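PDB 7CPX: lovastatin nonaketide synthase, polyketide synthase component from Aspergillus terreus, which builds the nonaketide backbone of dihydromonacolin L from malonyl-CoA by repeated condensation and reduction with a single C-methylation, working together with the enoyl reductase LovC in lovastatin biosynthesis. Local coordinates for residues His1879-Tyr1890 against Tyr2059-Val2069. The protein carries 2 engineered substitutions. Numbering follows the deposited sequence.
Sequences HALRVQALGFFY and YRAADLFTDTV. Engineered in segment 1879-1890: Gln1884 (natural residue Gly), Ala1885 (natural residue Gln).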
loop_
_atom_site.group_PDB
_atom_site.type_symbol
_atom_site.label_atom_id
_atom_site.label_comp_id
_atom_site.label_asym_id
_atom_site.label_seq_id
_atom_site.Cartn_x
_atom_site.Cartn_y
_atom_site.Cartn_z
ATOM N N HIS A 1879 28.559 -30.407 -14.220
ATOM C CA HIS A 1879 28.804 -29.029 -14.616
ATOM C C HIS A 1879 30.007 -28.951 -15.546
ATOM O O HIS A 1879 31.016 -29.630 -15.334
ATOM C CB HIS A 1879 29.040 -28.155 -13.386
ATOM C CG HIS A 1879 28.199 -28.538 -12.209
ATOM N ND1 HIS A 1879 26.873 -28.181 -12.095
ATOM C CD2 HIS A 1879 28.494 -29.252 -11.098
ATOM C CE1 HIS A 1879 26.387 -28.658 -10.962
ATOM N NE2 HIS A 1879 27.351 -29.311 -10.339
ATOM N N ALA A 1880 29.892 -28.119 -16.577
ATOM C CA ALA A 1880 30.995 -27.901 -17.501
ATOM C C ALA A 1880 32.012 -26.958 -16.875
ATOM O O ALA A 1880 31.644 -25.940 -16.283
ATOM C CB ALA A 1880 30.488 -27.327 -18.822
ATOM N N LEU A 1881 33.288 -27.298 -17.012
ATOM C CA LEU A 1881 34.370 -26.515 -16.435
ATOM C C LEU A 1881 35.106 -25.745 -17.522
ATOM O O LEU A 1881 35.447 -26.298 -18.571
ATOM C CB LEU A 1881 35.351 -27.412 -15.683
ATOM C CG LEU A 1881 34.899 -27.848 -14.290
ATOM C CD1 LEU A 1881 33.693 -28.767 -14.372
ATOM C CD2 LEU A 1881 36.038 -28.522 -13.560
ATOM N N ARG A 1882 35.348 -24.464 -17.260
ATOM C CA ARG A 1882 36.122 -23.648 -18.181
ATOM C C ARG A 1882 37.549 -24.174 -18.265
ATOM O O ARG A 1882 38.140 -24.576 -17.259
ATOM C CB ARG A 1882 36.115 -22.190 -17.725
ATOM C CG ARG A 1882 36.734 -21.218 -18.712
ATOM C CD ARG A 1882 36.789 -19.816 -18.129
ATOM N NE ARG A 1882 37.328 -18.846 -19.075
ATOM C CZ ARG A 1882 37.565 -17.573 -18.789
ATOM N NH1 ARG A 1882 37.327 -17.079 -17.584
ATOM N NH2 ARG A 1882 38.053 -16.775 -19.733
ATOM N N VAL A 1883 38.100 -24.176 -19.475
ATOM C CA VAL A 1883 39.403 -24.769 -19.750
ATOM C C VAL A 1883 40.249 -23.742 -20.490
ATOM O O VAL A 1883 40.047 -23.508 -21.688
ATOM C CB VAL A 1883 39.277 -26.066 -20.558
ATOM C CG1 VAL A 1883 40.629 -26.491 -21.094
ATOM C CG2 VAL A 1883 38.671 -27.159 -19.696
ATOM N N GLN A 1884 41.197 -23.136 -19.775
ATOM C CA GLN A 1884 42.180 -22.209 -20.339
ATOM C C GLN A 1884 41.563 -21.318 -21.414
ATOM O O GLN A 1884 42.108 -21.139 -22.505
ATOM C CB GLN A 1884 43.390 -22.964 -20.888
ATOM C CG GLN A 1884 43.061 -23.996 -21.955
ATOM C CD GLN A 1884 44.198 -24.197 -22.937
ATOM O OE1 GLN A 1884 44.771 -25.283 -23.031
ATOM N NE2 GLN A 1884 44.528 -23.147 -23.681
ATOM N N ALA A 1885 40.394 -20.760 -21.097
ATOM C CA ALA A 1885 39.729 -19.802 -21.972
ATOM C C ALA A 1885 39.311 -20.420 -23.303
ATOM O O ALA A 1885 38.818 -19.713 -24.187
ATOM C CB ALA A 1885 40.638 -18.595 -22.224
ATOM N N LEU A 1886 39.501 -21.733 -23.465
ATOM C CA LEU A 1886 39.055 -22.390 -24.688
ATOM C C LEU A 1886 37.543 -22.543 -24.715
ATOM O O LEU A 1886 36.942 -22.581 -25.795
ATOM C CB LEU A 1886 39.719 -23.760 -24.826
ATOM C CG LEU A 1886 41.215 -23.768 -25.139
ATOM C CD1 LEU A 1886 41.762 -25.182 -25.041
ATOM C CD2 LEU A 1886 41.488 -23.183 -26.515
ATOM N N GLY A 1887 36.920 -22.628 -23.552
ATOM C CA GLY A 1887 35.494 -22.830 -23.450
ATOM C C GLY A 1887 35.180 -23.662 -22.224
ATOM O O GLY A 1887 36.042 -23.892 -21.383
ATOM N N PHE A 1888 33.932 -24.112 -22.151
ATOM C CA PHE A 1888 33.454 -24.929 -21.045
ATOM C C PHE A 1888 33.251 -26.353 -21.529
ATOM O O PHE A 1888 32.558 -26.584 -22.526
ATOM C CB PHE A 1888 32.152 -24.371 -20.471
ATOM C CG PHE A 1888 32.324 -23.086 -19.721
ATOM C CD1 PHE A 1888 32.431 -21.885 -20.395
ATOM C CD2 PHE A 1888 32.377 -23.079 -18.338
ATOM C CE1 PHE A 1888 32.589 -20.701 -19.707
ATOM C CE2 PHE A 1888 32.531 -21.899 -17.643
ATOM C CZ PHE A 1888 32.640 -20.706 -18.328
ATOM N N PHE A 1889 33.855 -27.303 -20.823
ATOM C CA PHE A 1889 33.787 -28.712 -21.177
ATOM C C PHE A 1889 33.423 -29.521 -19.944
ATOM O O PHE A 1889 33.905 -29.242 -18.842
ATOM C CB PHE A 1889 35.119 -29.205 -21.744
ATOM C CG PHE A 1889 35.647 -28.367 -22.871
ATOM C CD1 PHE A 1889 36.399 -27.234 -22.615
ATOM C CD2 PHE A 1889 35.395 -28.713 -24.186
ATOM C CE1 PHE A 1889 36.887 -26.461 -23.648
ATOM C CE2 PHE A 1889 35.881 -27.945 -25.225
ATOM C CZ PHE A 1889 36.629 -26.816 -24.955
ATOM N N TYR A 1890 32.574 -30.525 -20.135
ATOM C CA TYR A 1890 32.192 -31.426 -19.059
ATOM C C TYR A 1890 33.237 -32.524 -18.930
ATOM O O TYR A 1890 33.559 -33.197 -19.911
ATOM C CB TYR A 1890 30.822 -32.045 -19.330
ATOM C CG TYR A 1890 29.690 -31.053 -19.437
ATOM C CD1 TYR A 1890 28.996 -30.640 -18.310
ATOM C CD2 TYR A 1890 29.293 -30.553 -20.667
ATOM C CE1 TYR A 1890 27.950 -29.745 -18.404
ATOM C CE2 TYR A 1890 28.249 -29.659 -20.772
ATOM C CZ TYR A 1890 27.579 -29.256 -19.637
ATOM O OH TYR A 1890 26.539 -28.361 -19.738
ATOM N N TYR A 2059 36.508 -13.672 -10.246
ATOM C CA TYR A 2059 35.970 -14.792 -11.011
ATOM C C TYR A 2059 34.987 -15.544 -10.131
ATOM O O TYR A 2059 35.361 -16.035 -9.062
ATOM C CB TYR A 2059 37.087 -15.722 -11.490
ATOM C CG TYR A 2059 38.098 -15.045 -12.384
ATOM C CD1 TYR A 2059 39.223 -14.433 -11.851
ATOM C CD2 TYR A 2059 37.927 -15.013 -13.761
ATOM C CE1 TYR A 2059 40.150 -13.811 -12.663
ATOM C CE2 TYR A 2059 38.848 -14.394 -14.581
ATOM C CZ TYR A 2059 39.958 -13.794 -14.027
ATOM O OH TYR A 2059 40.879 -13.175 -14.840
ATOM N N ARG A 2060 33.740 -15.634 -10.576
ATOM C CA ARG A 2060 32.704 -16.330 -9.833
ATOM C C ARG A 2060 32.640 -17.797 -10.251
ATOM O O ARG A 2060 33.298 -18.234 -11.197
ATOM C CB ARG A 2060 31.348 -15.658 -10.047
ATOM C CG ARG A 2060 31.227 -14.282 -9.414
ATOM C CD ARG A 2060 29.846 -13.689 -9.643
ATOM N NE ARG A 2060 29.642 -12.460 -8.883
ATOM C CZ ARG A 2060 30.015 -11.254 -9.288
ATOM N NH1 ARG A 2060 30.626 -11.069 -10.447
ATOM N NH2 ARG A 2060 29.771 -10.205 -8.508
ATOM N N ALA A 2061 31.827 -18.563 -9.521
ATOM C CA ALA A 2061 31.641 -19.968 -9.863
ATOM C C ALA A 2061 31.102 -20.123 -11.277
ATOM O O ALA A 2061 31.450 -21.084 -11.973
ATOM C CB ALA A 2061 30.700 -20.633 -8.860
ATOM N N ALA A 2062 30.253 -19.193 -11.718
ATOM C CA ALA A 2062 29.751 -19.237 -13.085
ATOM C C ALA A 2062 30.867 -19.084 -14.106
ATOM O O ALA A 2062 30.725 -19.556 -15.240
ATOM C CB ALA A 2062 28.704 -18.141 -13.294
ATOM N N ASP A 2063 31.971 -18.436 -13.733
ATOM C CA ASP A 2063 33.097 -18.267 -14.640
ATOM C C ASP A 2063 33.954 -19.521 -14.756
ATOM O O ASP A 2063 34.761 -19.613 -15.687
ATOM C CB ASP A 2063 33.968 -17.096 -14.181
ATOM C CG ASP A 2063 33.197 -15.793 -14.104
ATOM O OD1 ASP A 2063 32.252 -15.613 -14.899
ATOM O OD2 ASP A 2063 33.538 -14.949 -13.248
ATOM N N LEU A 2064 33.803 -20.477 -13.838
ATOM C CA LEU A 2064 34.535 -21.733 -13.894
ATOM C C LEU A 2064 33.640 -22.959 -13.969
ATOM O O LEU A 2064 34.113 -24.015 -14.402
ATOM C CB LEU A 2064 35.457 -21.879 -12.673
ATOM C CG LEU A 2064 36.616 -20.886 -12.581
ATOM C CD1 LEU A 2064 36.171 -19.578 -11.946
ATOM C CD2 LEU A 2064 37.776 -21.493 -11.810
ATOM N N PHE A 2065 32.379 -22.857 -13.557
ATOM C CA PHE A 2065 31.425 -23.952 -13.646
ATOM C C PHE A 2065 30.129 -23.429 -14.241
ATOM O O PHE A 2065 29.653 -22.355 -13.862
ATOM C CB PHE A 2065 31.159 -24.573 -12.270
ATOM C CG PHE A 2065 32.380 -25.155 -11.620
ATOM C CD1 PHE A 2065 33.281 -24.340 -10.953
ATOM C CD2 PHE A 2065 32.627 -26.516 -11.669
ATOM C CE1 PHE A 2065 34.406 -24.873 -10.353
ATOM C CE2 PHE A 2065 33.750 -27.054 -11.071
ATOM C CZ PHE A 2065 34.640 -26.232 -10.412
ATOM N N THR A 2066 29.557 -24.190 -15.171
ATOM C CA THR A 2066 28.334 -23.766 -15.837
ATOM C C THR A 2066 27.590 -24.994 -16.332
ATOM O O THR A 2066 28.142 -26.095 -16.404
ATOM C CB THR A 2066 28.628 -22.818 -17.005
ATOM O OG1 THR A 2066 27.414 -22.185 -17.428
ATOM C CG2 THR A 2066 29.223 -23.582 -18.176
ATOM N N ASP A 2067 26.320 -24.786 -16.671
ATOM C CA ASP A 2067 25.459 -25.834 -17.198
ATOM C C ASP A 2067 25.243 -25.726 -18.700
ATOM O O ASP A 2067 24.483 -26.521 -19.260
ATOM C CB ASP A 2067 24.104 -25.801 -16.486
ATOM C CG ASP A 2067 23.377 -24.485 -16.686
ATOM O OD1 ASP A 2067 24.053 -23.437 -16.747
ATOM O OD2 ASP A 2067 22.133 -24.499 -16.785
ATOM N N THR A 2068 25.887 -24.768 -19.366
ATOM C CA THR A 2068 25.688 -24.529 -20.788
ATOM C C THR A 2068 27.031 -24.498 -21.501
ATOM O O THR A 2068 27.991 -23.897 -21.011
ATOM C CB THR A 2068 24.944 -23.210 -21.032
ATOM O OG1 THR A 2068 23.667 -23.250 -20.384
ATOM C CG2 THR A 2068 24.752 -22.966 -22.523
ATOM N N VAL A 2069 27.087 -25.147 -22.663
ATOM C CA VAL A 2069 28.277 -25.136 -23.505
ATOM C C VAL A 2069 27.902 -24.652 -24.900
ATOM O O VAL A 2069 28.746 -24.126 -25.634
ATOM C CB VAL A 2069 28.933 -26.528 -23.559
ATOM C CG1 VAL A 2069 30.107 -26.530 -24.528
ATOM C CG2 VAL A 2069 29.381 -26.950 -22.172
#
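Ala1880 and Thr2066 form an antiparallel hydrogen-bonded pair: Ala1880 N gives to Thr2066 O at 2.7 Å, and Thr2066 N returns a bond to Ala1880 O at 2.9 Å. A third bond, Arg1882 N to Leu2064 O at 3.1 Å, carries the pairing into the weakly bonded helical turn. On one face the buried Leu1881 and Phe2065, a non-hydrogen-bonded pair, run side by side, Leu1881 CG resting 3.5 Å from Phe2065 CE2. On the other, Ala1880 CB sits over the centre of the Tyr1890 ring, and Val2069 CG2 touches both Ala1880 CB and, obliquely, Tyr1890 CE2. Phe1888 crosses Thr2066 at about a right angle; Arg1882 CB lies over one face of its ring, toward the rim.

The side of Arg1882, Ala2062 and Asp2063 is more open to solvent. Arg1882 runs out straight past Asp2063 O, CG turned away from the backbone N (chi1 -172°) and the chain extended as far as NE. Its NH1 stays 5.9 Å from Asp2063 OD1, so the opposite charges do not touch.

Strand 2065-2066 thus adds a short antiparallel partner to strand 1869-1883, whose hairpin mate is strand 1887-1898. Helix 1935-1953 packs against Leu1881 and Phe2065, while Gly2055 of the second subunit meets Arg1882 and Phe1888.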